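Local coordinates for nitroreductase (Desulfitobacterium hafniense, PDB 3PXV) that binds FMN and, as a member of the nitroreductase family, probably uses it as the redox cofactor of an oxidoreductase, at the interface of chains A and B. Coordinates in Å, arbitrary orientation; residue numbers count along the deposited sequence, not the author numbering. Chains: chain A/B, Nitroreductase.

Contact 1: the interface of chains A and B. Residues chain A 40, 115, 119; chain B 13, 114, 118, 133, 178.
Where the long central helices 106-126 of the two subunits pack against each other, beside the FMN pocket, A:Ile115 and A:Thr119 on one helix and A:Pro40 on a nearby loop meet B:Gln118, B:Met133 and B:Arg13. The pyrrolidine ring of A:Pro40 lies against the guanidinium of B:Arg13, its CG over the centre of one face and 3.7 Å from CZ. That guanidinium is turned edge-on to the imidazole of B:His178: NH2 of the arginine and ND1 of the histidine lie at each other's edges in plane, and both residues bind FMN. A proline from the opposite subunit therefore backs an arginine of the cofactor site. From another side comes the selenomethionine B:Met133, nearly perpendicular to the proline; its methyl CE presses to 3.5 Å from A:Pro40 CG, a tight fit. The same methyl meets A:Ile115 tip to tip, with CD1 of the isoleucine 3.7 Å from CE.

A:Ile115 uses both branches. CG1 stands beside its own backbone N (chi1 -73°) and lies over B:Gly114, 3.7 Å from the CA of that glycine, where no side chain intervenes. CG2, the second branch, crosses B:Gln118 at about a right angle, 3.8 Å from CB. Bent at chi2 (63°), the B:Gln118 chain brings its amide up to A:Pro40 CD and the hydroxyl of A:Thr119, which lie on the same side of its plane. NE2 gives OG1 of A:Thr119 a weak hydrogen bond of 3.1 Å, with an angle of 134° at the hydrogen. The threonine hydroxyl in turn donates to the backbone O of A:Ile115 at 2.7 Å, one helical turn back, which should hold the hydroxyl in this orientation. In the fold, this patch joins helix 106-126 of both chains to the end of strand 130-133 and the FMN-binding loops of chain B.

Contact 2: the interface of chains A and B. Residues chain A 114-115, 118; chain B 39-40, 114-115, 118-119.
A:Gln118 lies across B:Thr119 and B:Pro40 at a slant to both side chains, and its amide meets the threonine hydroxyl and the proline ring on the same side of its plane. CG is anti to the backbone N (chi1 173°) and the chain then bends at chi2, which turns the amide away from its own helix and toward chain B. NE2 donates to OG1 of B:Thr119 at 2.9 Å, with 138° at the hydrogen, and the oxygen stands 28° out of the amide plane, so the bond is well bent. The proline CD lies against the amide as a whole: CD of B:Pro40 is 3.5 Å from OE1, with NE2 also near it, and CD of the glutamine is 3.8 Å from the same ring carbon. These are contacts of shape, while the polar grip falls to the threonine.

Further back along the glutamine, the aliphatic part takes over. Its CB packs 3.8 Å from CG2 of B:Ile115, the branch that lies anti to that residue's backbone N. The other branch, CG1, is turned over the partner helix and lies 3.6 Å from CA of A:Gly114, so the two helices come close where a glycine leaves room. The two-fold twin of this pairing, A:Ile115 over B:Gly114 and against B:Gln118, runs alongside. Putting an alanine at A:Gln118 would remove the amide and would probably leave the B:Thr119 hydroxyl without its donor from chain A and open a gap beside B:Pro40.

A:Gln118 hides 48 Å² against chain B, the largest area in this patch. Its partner hydroxyl is itself aimed from within chain B: OG1 of B:Thr119 donates to the backbone O of B:Ile115 at 2.8 Å, with the donor tilted from that carbonyl's plane.

Contact 1: the interface of chains A and B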
loop_
_atom_site.group_PDB
_atom_site.type_symbol
_atom_site.label_atom_id
_atom_site.label_comp_id
_atom_site.label_asym_id
_atom_site.label_seq_id
_atom_site.Cartn_x
_atom_site.Cartn_y
_atom_site.Cartn_z
ATOM N N PRO A 40 1.480 5.860 6.328
ATOM C CA PRO A 40 2.536 5.395 7.219
ATOM C C PRO A 40 3.613 4.694 6.364
ATOM O O PRO A 40 3.355 4.341 5.201
ATOM C CB PRO A 40 1.810 4.397 8.121
ATOM C CG PRO A 40 0.688 3.884 7.302
ATOM C CD PRO A 40 0.293 4.993 6.358
ATOM N N ILE A 115 1.408 1.410 0.080
ATOM C CA ILE A 115 0.610 2.022 1.133
ATOM C C ILE A 115 0.181 3.415 0.717
ATOM O O ILE A 115 -0.965 3.780 0.853
ATOM C CB ILE A 115 1.399 2.083 2.424
ATOM C CG1 ILE A 115 1.522 0.683 3.044
ATOM C CG2 ILE A 115 0.746 3.054 3.429
ATOM C CD1 ILE A 115 2.473 0.631 4.291
ATOM N N THR A 119 -3.484 5.162 -0.528
ATOM C CA THR A 119 -4.000 6.319 0.218
ATOM C C THR A 119 -4.487 7.354 -0.809
ATOM O O THR A 119 -5.572 7.924 -0.668
ATOM C CB THR A 119 -2.945 6.925 1.185
ATOM O OG1 THR A 119 -2.329 5.885 1.976
ATOM C CG2 THR A 119 -3.570 7.967 2.130
ATOM N N ARG B 13 -5.385 8.184 11.456
ATOM C CA ARG B 13 -4.817 6.866 11.593
ATOM C C ARG B 13 -3.437 7.023 12.158
ATOM O O ARG B 13 -2.658 7.801 11.664
ATOM C CB ARG B 13 -4.726 6.159 10.267
ATOM C CG ARG B 13 -4.057 4.754 10.348
ATOM C CD ARG B 13 -3.097 4.477 9.162
ATOM N NE ARG B 13 -2.165 5.595 9.081
ATOM C CZ ARG B 13 -1.104 5.782 9.867
ATOM N NH1 ARG B 13 -0.735 4.893 10.780
ATOM N NH2 ARG B 13 -0.369 6.853 9.692
ATOM N N GLY B 114 1.509 -3.747 0.389
ATOM C CA GLY B 114 1.352 -2.470 1.088
ATOM C C GLY B 114 -0.005 -1.848 0.825
ATOM O O GLY B 114 -0.593 -1.235 1.696
ATOM N N GLN B 118 -2.551 -1.107 4.033
ATOM C CA GLN B 118 -3.113 0.239 4.261
ATOM C C GLN B 118 -4.638 0.155 4.214
ATOM O O GLN B 118 -5.316 0.783 5.016
ATOM C CB GLN B 118 -2.565 1.273 3.262
ATOM C CG GLN B 118 -3.122 2.681 3.386
ATOM C CD GLN B 118 -2.820 3.387 4.705
ATOM O OE1 GLN B 118 -2.435 2.768 5.668
ATOM N NE2 GLN B 118 -3.021 4.699 4.746
HETATM N N MSE B 133 0.905 -1.475 11.565
HETATM C CA MSE B 133 1.618 -2.355 10.628
HETATM C C MSE B 133 2.814 -2.928 11.388
HETATM O O MSE B 133 3.543 -2.208 12.072
HETATM C CB MSE B 133 2.112 -1.600 9.385
HETATM C CG MSE B 133 1.309 -1.842 8.087
HETATM SE SE MSE B 133 -0.402 -1.045 8.072
HETATM C CE MSE B 133 0.020 0.466 7.021
ATOM N N HIS B 178 2.197 10.609 12.728
ATOM C CA HIS B 178 3.356 11.356 12.259
ATOM C C HIS B 178 2.860 12.647 11.604
ATOM O O HIS B 178 1.781 12.674 10.987
ATOM C CB HIS B 178 4.157 10.514 11.253
ATOM C CG HIS B 178 3.487 10.354 9.925
ATOM N ND1 HIS B 178 2.474 9.448 9.706
ATOM C CD2 HIS B 178 3.692 10.985 8.743
ATOM C CE1 HIS B 178 2.083 9.526 8.446
ATOM N NE2 HIS B 178 2.802 10.455 7.839
#

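Contact 2: the interface of chains A and B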
loop_
_atom_site.group_PDB
_atom_site.type_symbol
_atom_site.label_atom_id
_atom_site.label_comp_id
_atom_site.label_asym_id
_atom_site.label_seq_id
_atom_site.Cartn_x
_atom_site.Cartn_y
_atom_site.Cartn_z
ATOM N N GLY A 114 3.217 1.141 -2.052
ATOM C CA GLY A 114 1.856 0.620 -2.166
ATOM C C GLY A 114 0.922 1.244 -1.144
ATOM O O GLY A 114 -0.198 1.617 -1.454
ATOM N N ILE A 115 1.408 1.410 0.080
ATOM C CA ILE A 115 0.610 2.022 1.133
ATOM C C ILE A 115 0.181 3.415 0.717
ATOM O O ILE A 115 -0.965 3.780 0.853
ATOM C CB ILE A 115 1.399 2.083 2.424
ATOM C CG1 ILE A 115 1.522 0.683 3.044
ATOM C CG2 ILE A 115 0.746 3.054 3.429
ATOM C CD1 ILE A 115 2.473 0.631 4.291
ATOM N N GLN A 118 -2.288 3.603 -2.373
ATOM C CA GLN A 118 -3.664 3.237 -2.034
ATOM C C GLN A 118 -4.288 4.385 -1.271
ATOM O O GLN A 118 -5.482 4.573 -1.386
ATOM C CB GLN A 118 -3.759 1.915 -1.257
ATOM C CG GLN A 118 -5.166 1.532 -0.709
ATOM C CD GLN A 118 -6.192 1.134 -1.770
ATOM O OE1 GLN A 118 -6.048 1.463 -2.929
ATOM N NE2 GLN A 118 -7.255 0.444 -1.350
ATOM N N ALA B 39 -8.846 -4.523 -1.988
ATOM C CA ALA B 39 -7.630 -3.826 -2.378
ATOM C C ALA B 39 -7.289 -4.130 -3.838
ATOM O O ALA B 39 -7.454 -5.253 -4.298
ATOM C CB ALA B 39 -6.454 -4.246 -1.464
ATOM N N PRO B 40 -6.827 -3.126 -4.577
ATOM C CA PRO B 40 -6.401 -3.430 -5.928
ATOM C C PRO B 40 -5.010 -4.061 -5.924
ATOM O O PRO B 40 -4.244 -3.875 -4.982
ATOM C CB PRO B 40 -6.349 -2.059 -6.605
ATOM C CG PRO B 40 -6.110 -1.100 -5.497
ATOM C CD PRO B 40 -6.786 -1.679 -4.287
ATOM N N GLY B 114 1.509 -3.747 0.389
ATOM C CA GLY B 114 1.352 -2.470 1.088
ATOM C C GLY B 114 -0.005 -1.848 0.825
ATOM O O GLY B 114 -0.593 -1.235 1.696
ATOM N N ILE B 115 -0.498 -2.021 -0.402
ATOM C CA ILE B 115 -1.815 -1.533 -0.768
ATOM C C ILE B 115 -2.859 -2.180 0.104
ATOM O O ILE B 115 -3.772 -1.521 0.571
ATOM C CB ILE B 115 -2.123 -1.837 -2.217
ATOM C CG1 ILE B 115 -1.261 -0.926 -3.101
ATOM C CG2 ILE B 115 -3.625 -1.656 -2.494
ATOM C CD1 ILE B 115 -1.442 -1.094 -4.605
ATOM N N GLN B 118 -2.551 -1.107 4.033
ATOM C CA GLN B 118 -3.113 0.239 4.261
ATOM C C GLN B 118 -4.638 0.155 4.214
ATOM O O GLN B 118 -5.316 0.783 5.016
ATOM C CB GLN B 118 -2.565 1.273 3.262
ATOM C CG GLN B 118 -3.122 2.681 3.386
ATOM C CD GLN B 118 -2.820 3.387 4.705
ATOM O OE1 GLN B 118 -2.435 2.768 5.668
ATOM N NE2 GLN B 118 -3.021 4.699 4.746
ATOM N N THR B 119 -5.189 -0.638 3.304
ATOM C CA THR B 119 -6.647 -0.777 3.252
ATOM C C THR B 119 -7.172 -1.327 4.589
ATOM O O THR B 119 -8.181 -0.846 5.126
ATOM C CB THR B 119 -7.061 -1.662 2.128
ATOM O OG1 THR B 119 -6.524 -1.136 0.912
ATOM C CG2 THR B 119 -8.588 -1.742 2.046
#

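Contacts 1 and 2 lie about 8 Å apart, measured between the centres of their C-alpha atoms, and share A:Ile115, B:Gly114 and B:Gln118. Both are built on helix 106-126 of each chain and largely repeat one another about the two-fold axis: the glutamine of one subunit meets the threonine and proline of the other, then the roles exchange. Contact 1 extends further, into the FMN-binding residues of chain B, while contact 2 stays closer to the helix pair. The subunit interface thus adjoins the cofactor pocket, so the dimer probably contributes to shaping it, in keeping with the dimers typical of the nitroreductase family.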